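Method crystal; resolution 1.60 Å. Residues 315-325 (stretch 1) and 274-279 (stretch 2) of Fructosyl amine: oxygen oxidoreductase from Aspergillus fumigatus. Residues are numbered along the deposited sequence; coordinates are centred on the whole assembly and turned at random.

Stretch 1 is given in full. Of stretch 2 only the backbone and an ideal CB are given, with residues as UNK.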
# COMPACT_ATOMS: atom_id res chain seq x y z
N ALA A 315 4.26 5.14 -22.44
CA ALA A 315 5.71 5.17 -22.64
C ALA A 315 6.39 3.91 -22.09
O ALA A 315 7.27 3.32 -22.73
CB ALA A 315 6.32 6.42 -22.02
N LEU A 316 5.97 3.50 -20.89
CA LEU A 316 6.44 2.26 -20.28
C LEU A 316 6.09 1.07 -21.17
O LEU A 316 6.93 0.18 -21.39
CB LEU A 316 5.79 2.09 -18.90
CG LEU A 316 5.84 0.71 -18.23
CD1 LEU A 316 7.27 0.25 -17.93
CD2 LEU A 316 4.99 0.74 -16.98
N LEU A 317 4.84 1.02 -21.64
CA LEU A 317 4.40 -0.09 -22.48
C LEU A 317 5.21 -0.15 -23.78
O LEU A 317 5.54 -1.21 -24.27
CB LEU A 317 2.91 -0.01 -22.79
CG LEU A 317 1.99 -0.27 -21.59
CD1 LEU A 317 0.55 0.10 -21.93
CD2 LEU A 317 2.11 -1.73 -21.14
N LYS A 318 5.53 1.02 -24.34
CA LYS A 318 6.33 1.04 -25.57
C LYS A 318 7.68 0.34 -25.39
O LYS A 318 8.16 -0.31 -26.31
CB LYS A 318 6.53 2.48 -26.07
CG LYS A 318 7.18 2.56 -27.45
CD LYS A 318 6.14 2.71 -28.55
CE LYS A 318 5.63 4.15 -28.67
NZ LYS A 318 4.83 4.59 -27.49
N GLU A 319 8.27 0.47 -24.19
CA GLU A 319 9.58 -0.09 -23.89
C GLU A 319 9.55 -1.58 -23.57
O GLU A 319 10.60 -2.22 -23.52
CB GLU A 319 10.21 0.64 -22.70
CG GLU A 319 10.48 2.12 -22.95
CD GLU A 319 11.22 2.82 -21.82
OE1 GLU A 319 11.57 2.18 -20.80
OE2 GLU A 319 11.44 4.04 -21.95
N THR A 320 8.35 -2.13 -23.37
CA THR A 320 8.19 -3.47 -22.80
C THR A 320 7.22 -4.34 -23.61
O THR A 320 7.59 -5.42 -24.09
CB THR A 320 7.68 -3.40 -21.34
OG1 THR A 320 6.48 -2.62 -21.29
CG2 THR A 320 8.72 -2.74 -20.45
N MSE A 321 5.98 -3.88 -23.71
CA MSE A 321 4.93 -4.58 -24.46
C MSE A 321 4.33 -3.62 -25.48
O MSE A 321 3.18 -3.20 -25.36
CB MSE A 321 3.87 -5.09 -23.49
CG MSE A 321 4.43 -6.12 -22.56
SE MSE A 321 3.11 -6.92 -21.42
CE MSE A 321 2.46 -5.33 -20.51
N PRO A 322 5.12 -3.24 -26.50
CA PRO A 322 4.67 -2.18 -27.42
C PRO A 322 3.39 -2.55 -28.18
O PRO A 322 2.65 -1.64 -28.61
CB PRO A 322 5.87 -1.99 -28.36
CG PRO A 322 6.67 -3.24 -28.24
CD PRO A 322 6.47 -3.73 -26.83
N GLN A 323 3.13 -3.85 -28.33
CA GLN A 323 1.89 -4.32 -28.97
C GLN A 323 0.61 -3.90 -28.20
O GLN A 323 -0.50 -3.87 -28.75
CB GLN A 323 1.94 -5.84 -29.20
CG GLN A 323 1.76 -6.72 -27.93
CD GLN A 323 3.03 -6.90 -27.10
OE1 GLN A 323 4.06 -6.28 -27.36
NE2 GLN A 323 2.93 -7.74 -26.07
N LEU A 324 0.79 -3.55 -26.92
CA LEU A 324 -0.32 -3.15 -26.07
C LEU A 324 -0.39 -1.64 -25.82
O LEU A 324 -1.32 -1.16 -25.19
CB LEU A 324 -0.24 -3.88 -24.71
CG LEU A 324 -0.33 -5.41 -24.73
CD1 LEU A 324 -0.38 -5.97 -23.30
CD2 LEU A 324 -1.56 -5.87 -25.53
N ALA A 325 0.60 -0.90 -26.34
CA ALA A 325 0.81 0.49 -25.92
C ALA A 325 -0.31 1.46 -26.30
O ALA A 325 -0.45 2.52 -25.69
CB ALA A 325 2.17 1.00 -26.40
N UNK A 274 -7.34 -8.85 -17.20
CA UNK A 274 -6.81 -7.49 -17.18
C UNK A 274 -5.40 -7.42 -16.62
O UNK A 274 -5.14 -7.97 -15.55
CB UNK A 274 -7.73 -6.58 -16.36
N UNK A 275 -4.51 -6.77 -17.36
CA UNK A 275 -3.15 -6.48 -16.86
C UNK A 275 -3.19 -5.14 -16.14
O UNK A 275 -3.60 -4.13 -16.72
CB UNK A 275 -2.12 -6.46 -17.99
N UNK A 276 -2.77 -5.14 -14.88
CA UNK A 276 -2.61 -3.91 -14.13
C UNK A 276 -1.21 -3.33 -14.35
O UNK A 276 -0.20 -4.03 -14.20
CB UNK A 276 -2.86 -4.16 -12.64
N UNK A 277 -1.17 -2.04 -14.67
CA UNK A 277 0.08 -1.31 -14.95
C UNK A 277 0.13 -0.03 -14.12
O UNK A 277 -0.85 0.71 -14.05
CB UNK A 277 0.20 -0.98 -16.44
N UNK A 278 1.28 0.22 -13.50
CA UNK A 278 1.54 1.47 -12.79
C UNK A 278 2.73 2.18 -13.41
O UNK A 278 3.77 1.56 -13.64
CB UNK A 278 1.79 1.21 -11.30
N UNK A 279 2.56 3.48 -13.68
CA UNK A 279 3.68 4.36 -14.01
C UNK A 279 4.37 4.80 -12.73
O UNK A 279 3.73 5.35 -11.84
CB UNK A 279 3.21 5.57 -14.81

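Stretch 2 is a strand, with backbone angles in the extended range throughout, so successive CB atoms alternate in direction. Stretch 1 begins as a helix and continues into a loop. It offers the strand a set of apolar groups: L316, L317, M321 (selenomethionine) and L324. No charged group of stretch 1 comes near.

Position 274 starts the strand. Nothing of stretch 1 lies within 5.5 Å of its ideal CB. Stretch 1 therefore sets no preference, and polar, charged or apolar side chains are all compatible with it. The deposited residue is E274. Its carboxylate is hydrogen-bonded elsewhere in the structure.

Position 275 points its CB toward stretch 1. The nearest visible atom is CE of M321, 5.3 Å from the ideal CB. The methyl groups of L324 lie further along the same side. The gap is too wide for a short side chain to fill, and what faces it is apolar: the end of the M321 selenomethionine and the L324 methyls. Leucine, isoleucine or methionine would suit, and valine would reach less far. The beta-branched members also fit the extended backbone. The residue is I275. With chi1 m and chi2 t, it extends CD1 toward the loop. I275 CD1 lies 3.8 Å from L324 CD1 and 4.4 Å from M321 CE. One methyl thus meets both residues, the first contact being the tighter.

Position 276 turns the other way. Its ideal CB has no atom of stretch 1 within 5.5 Å, so stretch 1 leaves the choice open, long charged chains included. The residue is K276. Its NZ is hydrogen-bonded elsewhere in the structure.

Position 277 again points toward stretch 1. Its ideal CB lies 5.1 Å from L316 CD2 and 5.1 Å from L317 CD2. Two leucine methyls therefore approach it at equal distance, and no polar partner is offered. A branched aliphatic chain is the natural answer: isoleucine, leucine or valine, with methionine also possible. The residue is I277, which has the largest covered area in the strand. Its two branches go to different leucines. I277 CG2 packs 3.6 Å from L316 CD2, while I277 CD1 lies 4.2 Å from L317 CD2. Chi1 is m, but chi2 is 128°, between wells.

Position 278 points its CB away from stretch 1. The side chain can be small or large as far as stretch 1 is concerned. The backbone does make a contact: its carbonyl O is 3.6 Å from L316 CD2. This is a packing contact, since a methyl carbon meets the oxygen. The residue is C278. Its CB is still 6.5 Å from L316 CD2, the nearest approach of its side chain.

Position 279 directs its CB sideways. The CA atoms of L316 and this residue are 7.2 Å apart, yet the ideal CB has nothing of stretch 1 within 5.5 Å. An apolar chain could lean toward L316, and a polar one could turn off. The residue is D279. Its end leads away, and both carboxylate oxygens are hydrogen-bonded elsewhere in the structure.

Stretch 2 274-279: EIKICD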
# COMPACT_ATOMS: atom_id res chain seq x y z
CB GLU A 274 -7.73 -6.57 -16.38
CG GLU A 274 -9.04 -6.28 -17.14
CD GLU A 274 -10.04 -5.46 -16.36
OE1 GLU A 274 -9.97 -5.37 -15.11
OE2 GLU A 274 -10.95 -4.91 -17.03
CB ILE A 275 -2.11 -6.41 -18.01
CG1 ILE A 275 -1.96 -7.79 -18.68
CG2 ILE A 275 -0.73 -5.92 -17.49
CD1 ILE A 275 -1.14 -7.78 -20.02
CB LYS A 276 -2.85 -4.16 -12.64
CG LYS A 276 -2.82 -2.87 -11.82
CD LYS A 276 -2.74 -3.15 -10.35
CE LYS A 276 -1.56 -2.44 -9.75
NZ LYS A 276 -1.21 -3.11 -8.49
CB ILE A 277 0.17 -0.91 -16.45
CG1 ILE A 277 -0.00 -2.13 -17.36
CG2 ILE A 277 1.50 -0.21 -16.75
CD1 ILE A 277 -1.05 -1.93 -18.41
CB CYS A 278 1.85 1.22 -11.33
SG CYS A 278 0.46 0.58 -10.37
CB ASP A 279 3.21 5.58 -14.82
CG ASP A 279 2.12 6.41 -14.10
OD1 ASP A 279 1.09 5.83 -13.67
OD2 ASP A 279 2.29 7.65 -13.99
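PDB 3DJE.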